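Local structure of aspartokinase (Synechocystis, 3L76) at residues V261-D267 with A356-G362; D300-Q304 with E387-T391; A448-D454 with P489-F495. The protein probably catalyses the ATP-dependent phosphorylation of the beta-carboxyl group of L-aspartate to 4-phospho-L-aspartate, and binds lysine and threonine at its ACT domains. The contacts are given in a common frame with arbitrary orientation. Numbering follows the deposited sequence.

Contact 1 (V261-D267 with A356-G362); sequences VDGVEYD and AKIAIAG
A classic beta bulge starts this antiparallel ladder: Asp262 and Gly263 both face Ala361, whose O takes Gly263 N at 3.0 Å and, in a weak bond, Asp262 N at 2.8 Å. The helical phi/psi of Asp262 (-82/-33) makes room for the extra residue. Beyond it, strands 263-267 and 356-361 run regularly, their axes 4.6 Å apart at 166°. Gly263, Glu265 and Asp267 form hydrogen-bonded pairs with Ala361, Ala359 and Lys357, through Ala361 N to Gly263 O (2.9 Å), Glu265 N to Ala359 O (2.9 Å), Ala359 N to Glu265 O (3.0 Å), Asp267 N to Lys357 O (2.9 Å) and Lys357 N to Asp267 O (3.0 Å). Val264-Ile360 and Tyr266-Ile358, the non-hydrogen-bonded pairs, share the apolar face, where Tyr266 (chi1 t) brings CE1 to 3.5 Å from Ala356 CB, at the ring edge. The face of Glu265, Asp267, Ala359, Ala361 and Lys357 carries the charges: Asp267 OD2 is 4.5 Å from Lys357 NZ, too far for a salt bridge, but a water donates to OD2 (2.5 Å) and accepts from NZ (2.9 Å). Asp267 OD1 bonds Asp269 N, Lys357 forms salt bridges with Asp300 and Glu565, and Glu265 with Lys395. Strand 263-267 thereby joins an ACT-domain sheet: strand 395-401 bonds the other edge of 356-362, and helices 371-381 and 405-415 cover the face of Val264, Tyr266, Ile358 and Ile360.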
loop_
_atom_site.group_PDB
_atom_site.type_symbol
_atom_site.label_atom_id
_atom_site.label_comp_id
_atom_site.label_asym_id
_atom_site.label_seq_id
_atom_site.Cartn_x
_atom_site.Cartn_y
_atom_site.Cartn_z
ATOM N N VAL A 261 7.520 14.577 -26.888
ATOM C CA VAL A 261 8.597 14.969 -27.764
ATOM C C VAL A 261 9.798 15.470 -26.980
ATOM O O VAL A 261 9.690 16.398 -26.201
ATOM C CB VAL A 261 8.114 16.069 -28.728
ATOM C CG1 VAL A 261 9.302 16.818 -29.360
ATOM C CG2 VAL A 261 7.174 15.468 -29.768
ATOM N N ASP A 262 10.941 14.839 -27.210
ATOM C CA ASP A 262 12.199 15.242 -26.612
ATOM C C ASP A 262 12.897 16.394 -27.325
ATOM O O ASP A 262 13.571 17.193 -26.683
ATOM C CB ASP A 262 13.156 14.071 -26.591
ATOM C CG ASP A 262 14.365 14.341 -25.727
ATOM O OD1 ASP A 262 14.204 14.807 -24.574
ATOM O OD2 ASP A 262 15.474 14.072 -26.197
ATOM N N GLY A 263 12.761 16.472 -28.649
ATOM C CA GLY A 263 13.499 17.469 -29.397
ATOM C C GLY A 263 12.982 17.816 -30.772
ATOM O O GLY A 263 12.219 17.072 -31.363
ATOM N N VAL A 264 13.401 18.976 -31.266
ATOM C CA VAL A 264 13.095 19.421 -32.622
ATOM C C VAL A 264 14.393 19.432 -33.415
ATOM O O VAL A 264 15.443 19.818 -32.884
ATOM C CB VAL A 264 12.510 20.874 -32.676
ATOM C CG1 VAL A 264 12.431 21.338 -34.102
ATOM C CG2 VAL A 264 11.136 20.946 -32.082
ATOM N N GLU A 265 14.325 19.033 -34.686
ATOM C CA GLU A 265 15.517 18.997 -35.536
ATOM C C GLU A 265 15.340 19.727 -36.863
ATOM O O GLU A 265 14.244 19.753 -37.413
ATOM C CB GLU A 265 15.944 17.560 -35.763
ATOM C CG GLU A 265 16.412 16.901 -34.496
ATOM C CD GLU A 265 16.558 15.406 -34.618
ATOM O OE1 GLU A 265 16.286 14.873 -35.698
ATOM O OE2 GLU A 265 16.936 14.754 -33.624
ATOM N N TYR A 266 16.422 20.327 -37.365
ATOM C CA TYR A 266 16.380 21.096 -38.604
ATOM C C TYR A 266 17.672 20.927 -39.375
ATOM O O TYR A 266 18.734 21.114 -38.814
ATOM C CB TYR A 266 16.128 22.580 -38.324
ATOM C CG TYR A 266 16.451 23.525 -39.477
ATOM C CD1 TYR A 266 15.863 23.381 -40.732
ATOM C CD2 TYR A 266 17.321 24.579 -39.292
ATOM C CE1 TYR A 266 16.151 24.268 -41.773
ATOM C CE2 TYR A 266 17.612 25.454 -40.312
ATOM C CZ TYR A 266 17.030 25.298 -41.545
ATOM O OH TYR A 266 17.341 26.180 -42.551
ATOM N N ASP A 267 17.566 20.586 -40.661
ATOM C CA ASP A 267 18.732 20.363 -41.523
ATOM C C ASP A 267 18.521 21.009 -42.884
ATOM O O ASP A 267 17.700 20.559 -43.692
ATOM C CB ASP A 267 18.999 18.867 -41.687
ATOM C CG ASP A 267 20.202 18.571 -42.554
ATOM O OD1 ASP A 267 20.833 19.512 -43.087
ATOM O OD2 ASP A 267 20.505 17.374 -42.700
ATOM N N ALA A 356 14.195 21.985 -46.839
ATOM C CA ALA A 356 14.803 21.716 -45.549
ATOM C C ALA A 356 14.111 20.501 -44.981
ATOM O O ALA A 356 12.962 20.202 -45.331
ATOM C CB ALA A 356 14.666 22.910 -44.606
ATOM N N LYS A 357 14.819 19.783 -44.123
ATOM C CA LYS A 357 14.208 18.706 -43.361
ATOM C C LYS A 357 13.989 19.138 -41.912
ATOM O O LYS A 357 14.915 19.622 -41.248
ATOM C CB LYS A 357 15.077 17.459 -43.415
ATOM C CG LYS A 357 14.460 16.302 -42.670
ATOM C CD LYS A 357 15.379 15.080 -42.627
ATOM C CE LYS A 357 16.733 15.418 -42.011
ATOM N NZ LYS A 357 17.474 14.176 -41.714
ATOM N N ILE A 358 12.759 19.011 -41.433
ATOM C CA ILE A 358 12.486 19.241 -40.017
ATOM C C ILE A 358 11.927 17.976 -39.406
ATOM O O ILE A 358 11.327 17.157 -40.099
ATOM C CB ILE A 358 11.518 20.406 -39.766
ATOM C CG1 ILE A 358 10.181 20.131 -40.444
ATOM C CG2 ILE A 358 12.108 21.701 -40.271
ATOM C CD1 ILE A 358 9.239 21.296 -40.366
ATOM N N ALA A 359 12.137 17.808 -38.107
ATOM C CA ALA A 359 11.624 16.629 -37.417
ATOM C C ALA A 359 11.272 16.912 -35.976
ATOM O O ALA A 359 11.806 17.841 -35.345
ATOM C CB ALA A 359 12.632 15.518 -37.485
ATOM N N ILE A 360 10.366 16.101 -35.454
ATOM C CA ILE A 360 10.196 16.000 -34.013
ATOM C C ILE A 360 10.680 14.618 -33.636
ATOM O O ILE A 360 10.484 13.651 -34.372
ATOM C CB ILE A 360 8.748 16.222 -33.582
ATOM C CG1 ILE A 360 7.833 15.147 -34.204
ATOM C CG2 ILE A 360 8.313 17.635 -33.954
ATOM C CD1 ILE A 360 6.375 15.279 -33.782
ATOM N N ALA A 361 11.350 14.527 -32.498
ATOM C CA ALA A 361 11.942 13.269 -32.085
ATOM C C ALA A 361 11.590 13.024 -30.629
ATOM O O ALA A 361 11.515 13.964 -29.844
ATOM C CB ALA A 361 13.437 13.329 -32.284
ATOM N N GLY A 362 11.363 11.769 -30.269
ATOM C CA GLY A 362 10.966 11.459 -28.909
ATOM C C GLY A 362 10.458 10.061 -28.664
ATOM O O GLY A 362 9.578 9.564 -29.384
HETATM O O HOH W 1 20.108 15.247 -41.390
#

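Contact 2 (D300-Q304 with E387-T391); sequences DLIIQ and EMIST. With THR (threonine), chain C; LYS (lysine), chain E.
Segment 300-304 begins at Asp300, which has no contact with 387-391 but whose backbone O accepts a 2.7 Å hydrogen bond from NZ of a bound lysine. Leu301 (phi/psi -70/135, chi1 m, chi2 t) is the first residue to reach across, pointing its CA-CB bond toward the partner and setting CD2 3.9 Å from Ser390 CB. At Ile302 the backbone is extended (-127/118); its CA-CB bond points away, and the side chain touches Ile561 of strand 560-563. Ile303 (-124/121, chi1 m, chi2 t) turns back and forms the centre of the contact: its CD1 lies 3.8 Å from Met388 CB and 3.9 Å from Ser390 CB, and its CG2 is 3.8 Å from Ile389 O. In the extended strand 388-391, Met388 (-128/160, chi1 m, chi2 t, chi3 m) and Ser390 (-147/124, chi1 t) point toward segment 300-304, whereas Ile389 points away. Ile303 and Ser390 are nearest in register, with CA atoms 6.5 Å apart. Gln304 then leaves the interface, its extended chi1 and chi2 carrying OE1 to 2.7 Å from OG1 of a bound threonine. The two segments belong to successive ACT domains. Their meeting is mainly van der Waals, and Ser390 OG bonds Thr563 O instead; the chemistry implies an apolar seam between ACT units, with lysine and threonine met by Asp300 O and Gln304, and a second threonine about 4 Å from the Ile389 side chain.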
loop_
_atom_site.group_PDB
_atom_site.type_symbol
_atom_site.label_atom_id
_atom_site.label_comp_id
_atom_site.label_asym_id
_atom_site.label_seq_id
_atom_site.Cartn_x
_atom_site.Cartn_y
_atom_site.Cartn_z
ATOM N N ASP A 300 20.627 10.385 -47.309
ATOM C CA ASP A 300 19.854 10.609 -46.093
ATOM C C ASP A 300 18.440 10.022 -46.173
ATOM O O ASP A 300 18.245 8.857 -45.871
ATOM C CB ASP A 300 19.749 12.099 -45.777
ATOM C CG ASP A 300 18.977 12.359 -44.490
ATOM O OD1 ASP A 300 18.938 11.436 -43.660
ATOM O OD2 ASP A 300 18.409 13.461 -44.321
ATOM N N LEU A 301 17.460 10.842 -46.560
ATOM C CA LEU A 301 16.084 10.382 -46.704
ATOM C C LEU A 301 15.876 9.438 -47.897
ATOM O O LEU A 301 16.361 9.678 -49.002
ATOM C CB LEU A 301 15.122 11.573 -46.831
ATOM C CG LEU A 301 14.725 12.363 -45.586
ATOM C CD1 LEU A 301 14.146 13.711 -45.983
ATOM C CD2 LEU A 301 13.730 11.577 -44.719
ATOM N N ILE A 302 15.151 8.355 -47.659
ATOM C CA ILE A 302 14.583 7.568 -48.741
ATOM C C ILE A 302 13.080 7.410 -48.494
ATOM O O ILE A 302 12.650 6.840 -47.481
ATOM C CB ILE A 302 15.263 6.192 -48.900
ATOM C CG1 ILE A 302 16.774 6.362 -49.051
ATOM C CG2 ILE A 302 14.668 5.426 -50.106
ATOM C CD1 ILE A 302 17.510 5.056 -49.234
ATOM N N ILE A 303 12.287 7.940 -49.414
ATOM C CA ILE A 303 10.839 7.916 -49.278
ATOM C C ILE A 303 10.159 7.261 -50.489
ATOM O O ILE A 303 10.324 7.682 -51.635
ATOM C CB ILE A 303 10.285 9.344 -49.059
ATOM C CG1 ILE A 303 11.051 10.046 -47.931
ATOM C CG2 ILE A 303 8.777 9.322 -48.792
ATOM C CD1 ILE A 303 10.520 11.428 -47.589
ATOM N N GLN A 304 9.415 6.203 -50.232
ATOM C CA GLN A 304 8.600 5.605 -51.268
ATOM C C GLN A 304 7.223 5.265 -50.727
ATOM O O GLN A 304 7.068 4.330 -49.937
ATOM C CB GLN A 304 9.268 4.360 -51.826
ATOM C CG GLN A 304 8.453 3.689 -52.934
ATOM C CD GLN A 304 9.056 2.372 -53.363
ATOM O OE1 GLN A 304 10.214 2.305 -53.825
ATOM N NE2 GLN A 304 8.285 1.307 -53.202
ATOM N N GLU A 387 5.590 18.821 -47.821
ATOM C CA GLU A 387 5.839 18.243 -49.129
ATOM C C GLU A 387 6.018 16.742 -49.033
ATOM O O GLU A 387 5.325 15.989 -49.696
ATOM C CB GLU A 387 7.056 18.896 -49.787
ATOM C CG GLU A 387 6.878 20.381 -50.011
ATOM C CD GLU A 387 8.001 21.017 -50.811
ATOM O OE1 GLU A 387 8.818 20.277 -51.401
ATOM O OE2 GLU A 387 8.060 22.267 -50.839
ATOM N N MET A 388 6.937 16.309 -48.187
ATOM C CA MET A 388 7.148 14.894 -47.974
ATOM C C MET A 388 7.114 14.519 -46.486
ATOM O O MET A 388 7.313 15.369 -45.619
ATOM C CB MET A 388 8.474 14.477 -48.604
ATOM C CG MET A 388 8.482 14.591 -50.114
ATOM S SD MET A 388 9.774 13.579 -50.867
ATOM C CE MET A 388 11.241 14.467 -50.359
ATOM N N ILE A 389 6.894 13.234 -46.211
ATOM C CA ILE A 389 6.820 12.723 -44.850
ATOM C C ILE A 389 7.445 11.353 -44.710
ATOM O O ILE A 389 7.201 10.473 -45.528
ATOM C CB ILE A 389 5.346 12.631 -44.310
ATOM C CG1 ILE A 389 4.628 13.970 -44.445
ATOM C CG2 ILE A 389 5.322 12.205 -42.825
ATOM C CD1 ILE A 389 3.145 13.893 -44.149
ATOM N N SER A 390 8.219 11.173 -43.641
ATOM C CA SER A 390 8.885 9.908 -43.366
ATOM C C SER A 390 8.986 9.678 -41.856
ATOM O O SER A 390 9.531 10.516 -41.115
ATOM C CB SER A 390 10.283 9.910 -43.982
ATOM O OG SER A 390 10.934 8.671 -43.794
ATOM N N THR A 391 8.456 8.545 -41.402
ATOM C CA THR A 391 8.565 8.160 -40.004
ATOM C C THR A 391 9.594 7.064 -39.714
ATOM O O THR A 391 9.832 6.162 -40.523
ATOM C CB THR A 391 7.214 7.729 -39.402
ATOM O OG1 THR A 391 6.657 6.659 -40.175
ATOM C CG2 THR A 391 6.260 8.898 -39.369
HETATM N N THR C . 8.919 -2.341 -55.982
HETATM C CA THR C . 10.255 -1.895 -56.397
HETATM C C THR C . 11.357 -2.786 -55.832
HETATM O O THR C . 11.075 -3.721 -55.063
HETATM C CB THR C . 10.517 -0.424 -56.021
HETATM O OG1 THR C . 10.460 -0.267 -54.593
HETATM C CG2 THR C . 9.456 0.465 -56.655
HETATM O OXT THR C . 12.533 -2.598 -56.167
HETATM N N LYS E . 23.228 6.747 -45.566
HETATM C CA LYS E . 22.955 5.353 -45.889
HETATM C C LYS E . 23.162 5.114 -47.390
HETATM O O LYS E . 23.445 6.051 -48.154
HETATM C CB LYS E . 21.541 4.949 -45.449
HETATM C CG LYS E . 20.401 5.828 -46.010
HETATM C CD LYS E . 19.025 5.340 -45.512
HETATM C CE LYS E . 18.766 5.747 -44.063
HETATM N NZ LYS E . 18.939 7.233 -43.888
HETATM O OXT LYS E . 23.078 3.980 -47.869
#

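Contact 3 (A448-D454 with P489-F495); sequences AIRHVPD and PCRDIAF. With THR (threonine), chain D.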
loop_
_atom_site.group_PDB
_atom_site.type_symbol
_atom_site.label_atom_id
_atom_site.label_comp_id
_atom_site.label_asym_id
_atom_site.label_seq_id
_atom_site.Cartn_x
_atom_site.Cartn_y
_atom_site.Cartn_z
ATOM N N ALA A 448 -4.068 3.804 -47.282
ATOM C CA ALA A 448 -3.653 4.932 -48.080
ATOM C C ALA A 448 -4.836 5.789 -48.415
ATOM O O ALA A 448 -5.923 5.302 -48.718
ATOM C CB ALA A 448 -2.954 4.485 -49.348
ATOM N N ILE A 449 -4.617 7.087 -48.356
ATOM C CA ILE A 449 -5.627 7.995 -48.803
ATOM C C ILE A 449 -5.155 8.706 -50.084
ATOM O O ILE A 449 -4.254 9.537 -50.072
ATOM C CB ILE A 449 -6.161 8.872 -47.625
ATOM C CG1 ILE A 449 -6.357 10.306 -48.039
ATOM C CG2 ILE A 449 -5.303 8.721 -46.360
ATOM C CD1 ILE A 449 -7.577 10.499 -48.908
ATOM N N ARG A 450 -5.749 8.306 -51.206
ATOM C CA ARG A 450 -5.383 8.818 -52.528
ATOM C C ARG A 450 -5.824 10.271 -52.721
ATOM O O ARG A 450 -6.938 10.640 -52.361
ATOM C CB ARG A 450 -6.020 7.968 -53.637
ATOM C CG ARG A 450 -5.645 6.482 -53.690
ATOM C CD ARG A 450 -4.330 6.249 -54.375
ATOM N NE ARG A 450 -4.075 4.831 -54.589
ATOM C CZ ARG A 450 -2.913 4.352 -55.025
ATOM N NH1 ARG A 450 -1.915 5.184 -55.280
ATOM N NH2 ARG A 450 -2.740 3.048 -55.199
ATOM N N HIS A 451 -4.940 11.089 -53.280
ATOM C CA HIS A 451 -5.308 12.422 -53.754
ATOM C C HIS A 451 -5.665 13.446 -52.685
ATOM O O HIS A 451 -6.695 14.107 -52.779
ATOM C CB HIS A 451 -6.440 12.338 -54.784
ATOM C CG HIS A 451 -6.012 11.742 -56.085
ATOM N ND1 HIS A 451 -4.720 11.835 -56.550
ATOM C CD2 HIS A 451 -6.697 11.047 -57.018
ATOM C CE1 HIS A 451 -4.628 11.224 -57.715
ATOM N NE2 HIS A 451 -5.815 10.740 -58.022
ATOM N N VAL A 452 -4.798 13.600 -51.694
ATOM C CA VAL A 452 -4.996 14.631 -50.689
ATOM C C VAL A 452 -4.545 15.938 -51.303
ATOM O O VAL A 452 -3.431 16.023 -51.831
ATOM C CB VAL A 452 -4.189 14.332 -49.387
ATOM C CG1 VAL A 452 -4.328 15.463 -48.381
ATOM C CG2 VAL A 452 -4.633 13.026 -48.757
ATOM N N PRO A 453 -5.417 16.955 -51.265
ATOM C CA PRO A 453 -5.049 18.289 -51.760
ATOM C C PRO A 453 -3.735 18.751 -51.138
ATOM O O PRO A 453 -3.595 18.749 -49.910
ATOM C CB PRO A 453 -6.203 19.177 -51.270
ATOM C CG PRO A 453 -7.370 18.248 -51.146
ATOM C CD PRO A 453 -6.776 16.927 -50.699
ATOM N N ASP A 454 -2.775 19.115 -51.981
ATOM C CA ASP A 454 -1.460 19.499 -51.502
ATOM C C ASP A 454 -1.447 20.958 -50.996
ATOM O O ASP A 454 -0.839 21.844 -51.593
ATOM C CB ASP A 454 -0.390 19.245 -52.579
ATOM C CG ASP A 454 1.028 19.451 -52.050
ATOM O OD1 ASP A 454 1.216 19.253 -50.842
ATOM O OD2 ASP A 454 1.952 19.806 -52.814
ATOM N N PRO A 489 -3.339 20.456 -57.469
ATOM C CA PRO A 489 -2.283 19.522 -57.064
ATOM C C PRO A 489 -2.633 18.728 -55.814
ATOM O O PRO A 489 -3.425 19.185 -54.986
ATOM C CB PRO A 489 -1.087 20.438 -56.783
ATOM C CG PRO A 489 -1.340 21.643 -57.613
ATOM C CD PRO A 489 -2.832 21.821 -57.677
ATOM N N CYS A 490 -2.016 17.555 -55.680
ATOM C CA CYS A 490 -2.331 16.642 -54.599
ATOM C C CYS A 490 -1.269 15.537 -54.466
ATOM O O CYS A 490 -0.483 15.306 -55.388
ATOM C CB CYS A 490 -3.719 16.044 -54.831
ATOM S SG CYS A 490 -3.757 14.969 -56.271
ATOM N N ARG A 491 -1.242 14.877 -53.307
ATOM C CA ARG A 491 -0.310 13.787 -53.055
ATOM C C ARG A 491 -1.093 12.663 -52.386
ATOM O O ARG A 491 -2.116 12.916 -51.782
ATOM C CB ARG A 491 0.831 14.244 -52.136
ATOM C CG ARG A 491 1.638 15.433 -52.617
ATOM C CD ARG A 491 2.720 15.844 -51.592
ATOM N NE ARG A 491 3.238 17.173 -51.901
ATOM C CZ ARG A 491 4.361 17.407 -52.571
ATOM N NH1 ARG A 491 5.122 16.396 -52.968
ATOM N NH2 ARG A 491 4.728 18.657 -52.831
ATOM N N ASP A 492 -0.620 11.432 -52.522
ATOM C CA ASP A 492 -1.162 10.312 -51.785
ATOM C C ASP A 492 -0.504 10.276 -50.423
ATOM O O ASP A 492 0.667 10.631 -50.285
ATOM C CB ASP A 492 -0.874 9.006 -52.520
ATOM C CG ASP A 492 -1.614 8.894 -53.833
ATOM O OD1 ASP A 492 -2.583 9.660 -54.044
ATOM O OD2 ASP A 492 -1.226 8.026 -54.643
ATOM N N ILE A 493 -1.260 9.849 -49.418
ATOM C CA ILE A 493 -0.719 9.677 -48.082
ATOM C C ILE A 493 -0.988 8.256 -47.648
ATOM O O ILE A 493 -2.135 7.845 -47.580
ATOM C CB ILE A 493 -1.360 10.657 -47.056
ATOM C CG1 ILE A 493 -1.053 12.105 -47.427
ATOM C CG2 ILE A 493 -0.873 10.359 -45.625
ATOM C CD1 ILE A 493 -1.585 13.119 -46.424
ATOM N N ALA A 494 0.071 7.504 -47.369
ATOM C CA ALA A 494 -0.060 6.170 -46.805
ATOM C C ALA A 494 0.351 6.161 -45.324
ATOM O O ALA A 494 1.256 6.891 -44.912
ATOM C CB ALA A 494 0.786 5.179 -47.599
ATOM N N PHE A 495 -0.308 5.327 -44.527
ATOM C CA PHE A 495 0.043 5.212 -43.121
ATOM C C PHE A 495 -0.320 3.832 -42.627
ATOM O O PHE A 495 -1.060 3.121 -43.286
ATOM C CB PHE A 495 -0.649 6.293 -42.279
ATOM C CG PHE A 495 -2.141 6.146 -42.194
ATOM C CD1 PHE A 495 -2.961 6.696 -43.167
ATOM C CD2 PHE A 495 -2.732 5.473 -41.132
ATOM C CE1 PHE A 495 -4.353 6.564 -43.091
ATOM C CE2 PHE A 495 -4.119 5.341 -41.057
ATOM C CZ PHE A 495 -4.928 5.889 -42.039
HETATM N N THR D . 0.531 19.232 -48.256
HETATM C CA THR D . -0.494 18.721 -47.349
HETATM C C THR D . -0.354 19.386 -45.990
HETATM O O THR D . 0.634 20.100 -45.739
HETATM C CB THR D . -0.406 17.200 -47.161
HETATM O OG1 THR D . 0.876 16.862 -46.606
HETATM C CG2 THR D . -0.620 16.470 -48.502
HETATM O OXT THR D . -1.238 19.215 -45.139
#
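Ile493 sits at the apolar centre of this strand pair, with CD1 3.8 Å from Val452 CG2 and CB 4.4 Å from Ile449 CG2. Ile449 CG2 also lies 4.0 Å from CE1 of Phe495, at the edge of its ring. Across the sheet, Ala448 CB meets Ala494 CB at 4.2 Å. The backbone binds the pair on both sides of an irregularity: Ile449 N reaches Ile493 O at 2.7 Å and Val452 N reaches Arg491 O at 2.8 Å, yet the register slips by one residue between these rungs. His451, with positive phi and psi (69/51), lies in the resulting beta bulge, and its N bonds Asp492 OD1 at 2.9 Å. Asp492 OD2 forms a salt bridge with Arg450 NH1 at 3.0 Å; that nitrogen also bonds His307 O. At the far polar end, Asp454 N bonds Pro489 O at 3.1 Å, while Arg491 grips the Asp454 carboxylate through NE to OD1 (3.1 Å) and, weakly, NH2 to OD2 (3.0 Å); Arg491 NH1 bonds Ser479 O, and Asp454 OD2 also pairs with Arg481. Thus oriented, Asp454 OD1 accepts a 2.7 Å hydrogen bond from N of the bound threonine. The strand pair is part of the four-stranded antiparallel sheet of a beta-alpha-beta-beta-alpha-beta ACT fold, with helix 458-468 on the face of Ile449, Val452 and Ile493, and it contributes Val452 and Asp454 to the threonine pocket.

All three contacts belong to the large antiparallel sheet system of the ACT region. Along the chain, contacts 1 and 2 cross, since their segments alternate, whereas contact 3 opens only after both have closed. Contact 2 is the intermediary: its centre lies about 14 Å from each of the others, whose own centres are about 23 Å apart. It touches contact 1 through the Lys357-Asp300 salt bridge and contact 3 where Glu387 O packs on Arg491. Strand 395-401 pairs with strands 348-361 and 388-391, and strand 475-479 connects the latter to 490-498. The sheet thus runs from one ACT unit into the next, and each effector pocket draws residues from two of them, an arrangement consistent with allosteric control.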